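Local coordinates for protein mitogen (Streptococcus dysgalactiae, PDB 2J4X) that probably acts as a bacterial superantigen toxin of the staphylococcal/streptococcal family and binds a zinc ion, at residues A[8-13]-A[155-160]; A[77-82]-A[91-96]; A[107-112]-A[128-133]. All blocks are in the same frame, centred on the assembly; numbering follows the deposited sequence.

Contact 1. Residues A[8-13]-A[155-160]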
loop_
_atom_site.group_PDB
_atom_site.type_symbol
_atom_site.label_atom_id
_atom_site.label_comp_id
_atom_site.label_asym_id
_atom_site.label_seq_id
_atom_site.Cartn_x
_atom_site.Cartn_y
_atom_site.Cartn_z
ATOM N N SER A 8 16.521 5.049 6.259
ATOM C CA SER A 8 17.112 5.363 4.968
ATOM C C SER A 8 16.475 4.579 3.803
ATOM O O SER A 8 16.085 5.143 2.782
ATOM C CB SER A 8 18.612 5.061 5.076
ATOM O OG SER A 8 19.250 5.092 3.827
ATOM N N GLU A 9 16.385 3.267 3.984
ATOM C CA GLU A 9 15.837 2.357 2.999
ATOM C C GLU A 9 14.334 2.485 2.913
ATOM O O GLU A 9 13.781 2.486 1.824
ATOM C CB GLU A 9 16.219 0.921 3.359
ATOM N N LEU A 10 13.680 2.582 4.068
ATOM C CA LEU A 10 12.218 2.706 4.128
ATOM C C LEU A 10 11.765 4.010 3.504
ATOM O O LEU A 10 10.771 4.046 2.771
ATOM C CB LEU A 10 11.726 2.635 5.575
ATOM C CG LEU A 10 11.805 1.229 6.156
ATOM C CD1 LEU A 10 11.841 1.300 7.654
ATOM C CD2 LEU A 10 10.645 0.399 5.660
ATOM N N LYS A 11 12.494 5.084 3.795
ATOM C CA LYS A 11 12.163 6.383 3.227
ATOM C C LYS A 11 12.304 6.325 1.720
ATOM O O LYS A 11 11.481 6.870 0.995
ATOM C CB LYS A 11 13.092 7.484 3.748
ATOM C CG LYS A 11 12.852 8.803 3.038
ATOM C CD LYS A 11 13.647 9.931 3.621
ATOM C CE LYS A 11 13.314 11.226 2.918
ATOM N NZ LYS A 11 14.223 12.315 3.372
ATOM N N ASN A 12 13.353 5.658 1.250
ATOM C CA ASN A 12 13.607 5.566 -0.181
ATOM C C ASN A 12 12.525 4.797 -0.899
ATOM O O ASN A 12 12.108 5.157 -1.998
ATOM C CB ASN A 12 14.941 4.886 -0.433
ATOM C CG ASN A 12 15.342 4.963 -1.878
ATOM O OD1 ASN A 12 15.585 6.053 -2.390
ATOM N ND2 ASN A 12 15.391 3.812 -2.560
ATOM N N ILE A 13 12.085 3.730 -0.260
ATOM C CA ILE A 13 11.057 2.883 -0.803
ATOM C C ILE A 13 9.712 3.580 -0.869
ATOM O O ILE A 13 9.109 3.655 -1.944
ATOM C CB ILE A 13 10.896 1.630 0.054
ATOM C CG1 ILE A 13 12.160 0.787 -0.022
ATOM C CG2 ILE A 13 9.667 0.853 -0.371
ATOM C CD1 ILE A 13 12.143 -0.364 0.928
ATOM N N LYS A 155 7.276 12.431 11.177
ATOM C CA LYS A 155 8.375 12.342 10.196
ATOM C C LYS A 155 8.883 10.897 10.093
ATOM O O LYS A 155 10.070 10.621 10.315
ATOM C CB LYS A 155 9.564 13.238 10.597
ATOM C CG LYS A 155 9.284 14.727 10.641
ATOM C CD LYS A 155 10.533 15.488 11.092
ATOM C CE LYS A 155 10.260 16.995 11.307
ATOM N NZ LYS A 155 9.712 17.340 12.672
ATOM N N LEU A 156 7.988 9.974 9.766
ATOM C CA LEU A 156 8.360 8.573 9.650
ATOM C C LEU A 156 9.505 8.408 8.655
ATOM O O LEU A 156 9.496 9.020 7.584
ATOM C CB LEU A 156 7.132 7.747 9.217
ATOM C CG LEU A 156 7.185 6.216 9.180
ATOM C CD1 LEU A 156 7.591 5.670 10.545
ATOM C CD2 LEU A 156 5.829 5.664 8.752
ATOM N N TYR A 157 10.492 7.599 9.041
ATOM C CA TYR A 157 11.682 7.252 8.228
ATOM C C TYR A 157 12.731 8.353 8.062
ATOM O O TYR A 157 13.725 8.183 7.345
ATOM C CB TYR A 157 11.272 6.688 6.842
ATOM C CG TYR A 157 10.257 5.544 6.904
ATOM C CD1 TYR A 157 10.296 4.581 7.933
ATOM C CD2 TYR A 157 9.223 5.450 5.964
ATOM C CE1 TYR A 157 9.315 3.560 8.021
ATOM C CE2 TYR A 157 8.247 4.434 6.048
ATOM C CZ TYR A 157 8.299 3.508 7.072
ATOM O OH TYR A 157 7.316 2.566 7.161
ATOM N N GLU A 158 12.507 9.483 8.723
ATOM C CA GLU A 158 13.483 10.566 8.676
ATOM C C GLU A 158 14.576 10.232 9.703
ATOM O O GLU A 158 14.308 9.604 10.725
ATOM C CB GLU A 158 12.835 11.926 9.011
ATOM C CG GLU A 158 12.112 12.578 7.841
ATOM C CD GLU A 158 12.971 12.635 6.572
ATOM O OE1 GLU A 158 12.401 12.491 5.464
ATOM O OE2 GLU A 158 14.209 12.826 6.673
ATOM N N HIS A 159 15.807 10.639 9.412
ATOM C CA HIS A 159 16.935 10.398 10.295
ATOM C C HIS A 159 16.585 10.868 11.709
ATOM O O HIS A 159 16.886 10.212 12.714
ATOM C CB HIS A 159 18.125 11.188 9.764
ATOM C CG HIS A 159 19.397 10.964 10.522
ATOM N ND1 HIS A 159 20.083 9.769 10.489
ATOM C CD2 HIS A 159 20.110 11.789 11.325
ATOM C CE1 HIS A 159 21.165 9.866 11.242
ATOM N NE2 HIS A 159 21.202 11.081 11.760
ATOM N N ASN A 160 15.918 12.017 11.752
ATOM C CA ASN A 160 15.498 12.688 12.983
ATOM C C ASN A 160 14.188 12.226 13.664
ATOM O O ASN A 160 13.866 12.707 14.754
ATOM C CB ASN A 160 15.395 14.201 12.693
ATOM C CG ASN A 160 14.661 14.513 11.365
ATOM O OD1 ASN A 160 15.189 14.272 10.274
ATOM N ND2 ASN A 160 13.442 15.048 11.467
#
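Leu10, on the helix 7-14, lies over one face of the Tyr157 ring. Its CB sits almost above the ring centre, 3.4 Å from the centroid and 13° off the normal, a CH-pi contact. Leu10 CD1 comes within 3.4 Å of Tyr157 CE1. Leu156 CG, from the loop itself, lies over the centre of the opposite face, so the ring is sandwiched between two leucines. Beside this CH-pi contact Lys11 CB packs against Tyr157 CB at 3.7 Å.

The polar part is a salt bridge nearer solvent. Lys11 runs fully extended, with CG anti to the backbone N (chi1 173°), and its NZ meets the syn lone pair of Glu158 OE1 at 2.8 Å. Glu158 leaves the backbone pointing away from the helix, and a bend at chi2 (-50°) turns its CD back.

The loop makes a type II turn from Lys155 to Glu158, with Tyr157 at its positive-phi corner. Tyr157 OH is anchored by a hydrogen bond to Leu182 O. The contact thus joins the N-terminal helix to the loop between helix 137-150 and strand 166-172, with Arg145 and Met149 of helix 137-150 packing alongside.

Contact 2. Residues A[77-82]-A[91-96]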
loop_
_atom_site.group_PDB
_atom_site.type_symbol
_atom_site.label_atom_id
_atom_site.label_comp_id
_atom_site.label_asym_id
_atom_site.label_seq_id
_atom_site.Cartn_x
_atom_site.Cartn_y
_atom_site.Cartn_z
ATOM N N LEU A 77 2.883 0.981 -5.697
ATOM C CA LEU A 77 4.044 1.837 -5.519
ATOM C C LEU A 77 5.024 1.480 -6.643
ATOM O O LEU A 77 5.188 0.306 -6.969
ATOM C CB LEU A 77 4.680 1.562 -4.144
ATOM C CG LEU A 77 5.910 2.313 -3.622
ATOM C CD1 LEU A 77 5.618 3.772 -3.305
ATOM C CD2 LEU A 77 6.349 1.620 -2.377
ATOM N N ILE A 78 5.661 2.480 -7.249
ATOM C CA ILE A 78 6.637 2.231 -8.319
ATOM C C ILE A 78 7.988 1.849 -7.685
ATOM O O ILE A 78 8.454 2.532 -6.782
ATOM C CB ILE A 78 6.792 3.499 -9.223
ATOM C CG1 ILE A 78 5.460 3.787 -9.938
ATOM C CG2 ILE A 78 7.926 3.305 -10.220
ATOM C CD1 ILE A 78 5.465 5.007 -10.806
ATOM N N LYS A 79 8.590 0.746 -8.134
ATOM C CA LYS A 79 9.879 0.262 -7.607
ATOM C C LYS A 79 11.040 0.897 -8.344
ATOM O O LYS A 79 12.085 1.180 -7.761
ATOM C CB LYS A 79 10.009 -1.252 -7.789
ATOM C CG LYS A 79 9.051 -2.081 -7.005
ATOM C CD LYS A 79 8.753 -3.381 -7.738
ATOM C CE LYS A 79 10.002 -4.190 -8.064
ATOM N NZ LYS A 79 9.646 -5.548 -8.614
ATOM N N SER A 80 10.848 1.076 -9.648
ATOM C CA SER A 80 11.851 1.662 -10.508
ATOM C C SER A 80 11.280 2.005 -11.877
ATOM O O SER A 80 10.157 1.628 -12.213
ATOM C CB SER A 80 13.039 0.705 -10.655
ATOM O OG SER A 80 12.619 -0.609 -10.969
ATOM N N TYR A 81 12.067 2.754 -12.641
ATOM C CA TYR A 81 11.711 3.184 -13.976
ATOM C C TYR A 81 12.871 2.791 -14.862
ATOM O O TYR A 81 13.976 2.566 -14.378
ATOM C CB TYR A 81 11.594 4.709 -14.061
ATOM C CG TYR A 81 10.655 5.377 -13.082
ATOM C CD1 TYR A 81 10.968 5.461 -11.719
ATOM C CD2 TYR A 81 9.480 5.982 -13.530
ATOM C CE1 TYR A 81 10.132 6.144 -10.829
ATOM C CE2 TYR A 81 8.641 6.666 -12.655
ATOM C CZ TYR A 81 8.970 6.750 -11.309
ATOM O OH TYR A 81 8.150 7.470 -10.458
ATOM N N SER A 82 12.616 2.726 -16.163
ATOM C CA SER A 82 13.648 2.430 -17.151
ATOM C C SER A 82 13.120 2.814 -18.517
ATOM O O SER A 82 12.010 2.444 -18.885
ATOM C CB SER A 82 14.045 0.953 -17.126
ATOM O OG SER A 82 12.923 0.107 -17.199
ATOM N N TYR A 91 7.867 -0.022 -13.072
ATOM C CA TYR A 91 7.756 -1.335 -12.450
ATOM C C TYR A 91 7.109 -1.265 -11.074
ATOM O O TYR A 91 7.407 -0.369 -10.293
ATOM C CB TYR A 91 9.125 -1.980 -12.336
ATOM C CG TYR A 91 9.818 -2.116 -13.663
ATOM C CD1 TYR A 91 10.584 -1.072 -14.173
ATOM C CD2 TYR A 91 9.678 -3.270 -14.430
ATOM C CE1 TYR A 91 11.195 -1.167 -15.420
ATOM C CE2 TYR A 91 10.282 -3.376 -15.678
ATOM C CZ TYR A 91 11.038 -2.320 -16.169
ATOM O OH TYR A 91 11.624 -2.396 -17.415
ATOM N N VAL A 92 6.207 -2.203 -10.789
ATOM C CA VAL A 92 5.520 -2.248 -9.504
ATOM C C VAL A 92 5.208 -3.703 -9.168
ATOM O O VAL A 92 5.330 -4.573 -10.017
ATOM C CB VAL A 92 4.193 -1.463 -9.542
ATOM C CG1 VAL A 92 4.407 -0.091 -10.142
ATOM C CG2 VAL A 92 3.148 -2.247 -10.328
ATOM N N ASP A 93 4.826 -3.955 -7.919
ATOM C CA ASP A 93 4.457 -5.296 -7.436
ATOM C C ASP A 93 2.961 -5.267 -7.201
ATOM O O ASP A 93 2.466 -4.337 -6.570
ATOM C CB ASP A 93 5.101 -5.614 -6.079
ATOM C CG ASP A 93 6.596 -5.889 -6.166
ATOM O OD1 ASP A 93 7.259 -5.780 -5.100
ATOM O OD2 ASP A 93 7.102 -6.225 -7.273
ATOM N N GLY A 94 2.243 -6.279 -7.681
ATOM C CA GLY A 94 0.802 -6.311 -7.476
ATOM C C GLY A 94 0.032 -5.019 -7.726
ATOM O O GLY A 94 0.265 -4.348 -8.724
ATOM N N GLY A 95 -0.897 -4.694 -6.817
ATOM C CA GLY A 95 -1.724 -3.497 -6.925
ATOM C C GLY A 95 -2.944 -3.704 -7.812
ATOM O O GLY A 95 -3.705 -2.776 -8.079
ATOM N N LEU A 96 -3.175 -4.951 -8.223
ATOM C CA LEU A 96 -4.260 -5.280 -9.151
ATOM C C LEU A 96 -5.560 -5.799 -8.589
ATOM O O LEU A 96 -5.571 -6.666 -7.742
ATOM C CB LEU A 96 -3.763 -6.295 -10.199
ATOM C CG LEU A 96 -2.339 -6.109 -10.737
ATOM C CD1 LEU A 96 -2.086 -7.099 -11.852
ATOM C CD2 LEU A 96 -2.143 -4.689 -11.231
HETATM O O HOH W 1 4.620 -1.820 -5.836
#
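Lys79 and Tyr91 pair through their backbones where strands 71-84 and 87-98 run antiparallel as a hairpin of the OB-fold domain. Lys79 N gives a nearly straight 2.7 Å hydrogen bond to Tyr91 O. Tyr91 N returns one of 3.0 Å to Ser80 O, nearly along the C=O axis. The two bonds step from Lys79 to Ser80 on one strand while both use Tyr91 on the other, and the strand axes diverge from antiparallel, at 142°.

The tight part is this backbone pairing together with the buried Val92, whose CB lies 3.3 Å from Leu77 O. Val92 CG1 stands anti to its own carbonyl carbon (chi1 -49°), which brings this methyl near Ile78 CA; its approach to Ile78 CG1, at 4.0 Å, is looser. Ala76 and Ser56 also touch the valine. Past Val92 the strands part, and a water sits between them, accepting from Asp93 N at 3.0 Å; its link to Leu77 O is doubtful.

The outer side is looser and polar. Lys79 bends at chi3 (56°) and its side chain crosses that of Asp93 at about a right angle, with NZ 3.0 Å from Asp93 OD2 in a salt bridge. The ammonium comes on the syn side but out of the carboxylate plane. Tyr91 turns its ring edge to the other strand, Ser80 O lying near the ring plane beside CD1.

Asp93 OD2 also accepts a hydrogen bond from Asn57 ND2, so one oxygen serves two donors. That sharing ties the lysine's charge to strand 53-57 and would be expected to favour the ionised carboxylate, while Lys79 as a residue is exposed.

Contact 3. Residues A[107-112]-A[128-133]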
loop_
_atom_site.group_PDB
_atom_site.type_symbol
_atom_site.label_atom_id
_atom_site.label_comp_id
_atom_site.label_asym_id
_atom_site.label_seq_id
_atom_site.Cartn_x
_atom_site.Cartn_y
_atom_site.Cartn_z
ATOM N N SER A 107 -15.885 5.157 2.044
ATOM C CA SER A 107 -15.392 4.881 3.382
ATOM C C SER A 107 -14.408 5.947 3.784
ATOM O O SER A 107 -13.559 6.354 2.981
ATOM C CB SER A 107 -14.664 3.543 3.446
ATOM O OG SER A 107 -15.529 2.470 3.174
ATOM N N THR A 108 -14.536 6.416 5.020
ATOM C CA THR A 108 -13.599 7.387 5.565
ATOM C C THR A 108 -13.153 6.681 6.825
ATOM O O THR A 108 -13.857 6.689 7.838
ATOM C CB THR A 108 -14.257 8.738 5.919
ATOM O OG1 THR A 108 -14.481 9.487 4.721
ATOM C CG2 THR A 108 -13.364 9.549 6.834
ATOM N N ILE A 109 -11.993 6.032 6.738
ATOM C CA ILE A 109 -11.453 5.292 7.870
ATOM C C ILE A 109 -10.449 6.116 8.667
ATOM O O ILE A 109 -9.545 6.734 8.103
ATOM C CB ILE A 109 -10.809 3.958 7.384
ATOM C CG1 ILE A 109 -11.864 3.115 6.652
ATOM C CG2 ILE A 109 -10.303 3.142 8.572
ATOM C CD1 ILE A 109 -12.997 2.671 7.547
ATOM N N TYR A 110 -10.644 6.133 9.986
ATOM C CA TYR A 110 -9.771 6.862 10.895
ATOM C C TYR A 110 -8.511 6.086 11.257
ATOM O O TYR A 110 -8.502 4.853 11.370
ATOM C CB TYR A 110 -10.529 7.304 12.173
ATOM C CG TYR A 110 -11.259 8.608 11.961
ATOM C CD1 TYR A 110 -12.442 8.646 11.219
ATOM C CD2 TYR A 110 -10.669 9.823 12.319
ATOM C CE1 TYR A 110 -13.015 9.868 10.812
ATOM C CE2 TYR A 110 -11.221 11.048 11.923
ATOM C CZ TYR A 110 -12.394 11.067 11.159
ATOM O OH TYR A 110 -12.919 12.263 10.683
ATOM N N MET A 111 -7.440 6.855 11.407
ATOM C CA MET A 111 -6.127 6.349 11.748
ATOM C C MET A 111 -5.874 6.863 13.173
ATOM O O MET A 111 -5.848 8.069 13.410
ATOM C CB MET A 111 -5.118 6.932 10.745
ATOM C CG MET A 111 -3.769 6.252 10.630
ATOM S SD MET A 111 -2.919 6.907 9.153
ATOM C CE MET A 111 -1.922 8.154 9.885
ATOM N N ASN A 112 -5.744 5.941 14.122
ATOM C CA ASN A 112 -5.475 6.286 15.519
ATOM C C ASN A 112 -3.992 6.106 15.724
ATOM O O ASN A 112 -3.476 4.998 15.529
ATOM C CB ASN A 112 -6.189 5.334 16.469
ATOM C CG ASN A 112 -7.681 5.375 16.314
ATOM O OD1 ASN A 112 -8.354 4.344 16.444
ATOM N ND2 ASN A 112 -8.218 6.566 16.043
ATOM N N ILE A 128 -8.316 8.221 6.232
ATOM C CA ILE A 128 -7.917 7.857 4.865
ATOM C C ILE A 128 -9.236 7.522 4.202
ATOM O O ILE A 128 -10.027 6.731 4.725
ATOM C CB ILE A 128 -7.001 6.592 4.781
ATOM C CG1 ILE A 128 -5.699 6.798 5.571
ATOM C CG2 ILE A 128 -6.640 6.315 3.319
ATOM C CD1 ILE A 128 -4.794 5.539 5.610
ATOM N N THR A 129 -9.476 8.133 3.057
ATOM C CA THR A 129 -10.711 7.906 2.322
ATOM C C THR A 129 -10.566 6.913 1.159
ATOM O O THR A 129 -9.601 6.980 0.388
ATOM C CB THR A 129 -11.277 9.260 1.789
ATOM O OG1 THR A 129 -11.690 10.085 2.894
ATOM C CG2 THR A 129 -12.465 9.021 0.873
ATOM N N PHE A 130 -11.531 5.984 1.073
ATOM C CA PHE A 130 -11.615 4.959 0.009
ATOM C C PHE A 130 -13.001 5.015 -0.659
ATOM O O PHE A 130 -14.002 5.346 -0.021
ATOM C CB PHE A 130 -11.408 3.548 0.567
ATOM C CG PHE A 130 -10.141 3.385 1.337
ATOM C CD1 PHE A 130 -10.106 3.635 2.703
ATOM C CD2 PHE A 130 -8.974 2.990 0.703
ATOM C CE1 PHE A 130 -8.919 3.490 3.433
ATOM C CE2 PHE A 130 -7.789 2.844 1.426
ATOM C CZ PHE A 130 -7.769 3.096 2.790
ATOM N N GLN A 131 -13.054 4.689 -1.942
ATOM C CA GLN A 131 -14.324 4.715 -2.637
ATOM C C GLN A 131 -14.750 3.381 -3.265
ATOM O O GLN A 131 -15.735 3.341 -4.023
ATOM C CB GLN A 131 -14.323 5.821 -3.689
ATOM C CG GLN A 131 -13.254 5.688 -4.712
ATOM C CD GLN A 131 -13.138 6.927 -5.555
ATOM O OE1 GLN A 131 -13.940 7.157 -6.468
ATOM N NE2 GLN A 131 -12.139 7.751 -5.248
ATOM N N ASN A 132 -14.015 2.304 -2.939
ATOM C CA ASN A 132 -14.307 0.934 -3.397
ATOM C C ASN A 132 -14.381 0.011 -2.194
ATOM O O ASN A 132 -13.653 0.197 -1.211
ATOM C CB ASN A 132 -13.236 0.440 -4.352
ATOM C CG ASN A 132 -13.328 1.109 -5.683
ATOM O OD1 ASN A 132 -14.365 1.017 -6.342
ATOM N ND2 ASN A 132 -12.261 1.802 -6.098
ATOM N N LYS A 133 -15.266 -0.978 -2.267
ATOM C CA LYS A 133 -15.463 -1.926 -1.175
ATOM C C LYS A 133 -14.208 -2.759 -0.988
ATOM O O LYS A 133 -13.874 -3.182 0.127
ATOM C CB LYS A 133 -16.638 -2.840 -1.499
ATOM C CG LYS A 133 -16.968 -3.844 -0.416
ATOM C CD LYS A 133 -18.192 -4.650 -0.794
ATOM C CE LYS A 133 -18.878 -5.122 0.454
ATOM N NZ LYS A 133 -19.249 -3.947 1.297
HETATM O O HOH W 2 -14.439 2.050 0.608
#
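Two strands at one side of the beta-grasp domain's mixed sheet meet here: 126-132, outermost in this chain, pairs antiparallel with 104-114, and Ser107, Thr108 and Ile109 face Phe130, Thr129 and Ile128 in turn. Ser107 and Phe130 form a hydrogen-bonded pair. Ser107 N reaches Phe130 O at 2.8 Å, and Phe130 N comes back to Ser107 O at the same length. Ile109 and Ile128 form the second such pair, with Ile128 N to Ile109 O at 2.7 Å and a more bent return bond from Ile109 N to Ile128 O. Between them the non-hydrogen-bonded pair Thr108-Thr129 brings the chains closest, and Thr129 CA makes a CH...O contact with Ser107 O.

The two faces differ. Ser107, Ile109, Ile128 and Phe130 share one of them. There Ile128 and Phe130 pack on helix 137-150, while Ile109 lies against Met196 and Phe202. Ile109 CG1 is 4.4 Å from Phe130 CD1, an oblique and rather loose approach. Farther along, Met111 SD meets the tip of Ile128, CD1, at 4.2 Å. Arg143 of the helix makes a cation-pi contact with the Phe130 ring and also donates to Thr129 O, so one arginine touches both a ring and the backbone of this strand.

On the other side, at the surface, Thr108 OG1 and Thr129 OG1 share a weak hydrogen bond of 3.4 Å, either being a possible donor. The sheet continues into strand 199-206, which carries His201 and Asp203, ligands of the zinc ion with His171; the Ile109 side chain is about 10 Å from that ion. At the Ser107 end a water closes the strand pair, accepting from Ser107 OG and donating to Asn132 O, 2.7 Å away.

In the fold
Contacts 2 and 3 are both antiparallel strand pairings, one in the OB-fold sheet and the other in the beta-grasp sheet, on opposite sides of the chain's centre. Contact 1 instead joins a helix of the OB-fold part of the chain to a loop of the beta-grasp part, and is the one that spans both. All three are partly buried, each with an apolar side and a polar one. Contacts 1 and 2 place a lysine-carboxylate salt bridge at that polar side, whereas contact 3 has a weak threonine pair there. Contacts 1 and 2 also touch, Ile13 O against Leu77 CD2; contact 3 meets neither, although strands 87-98 and 104-114 are consecutive.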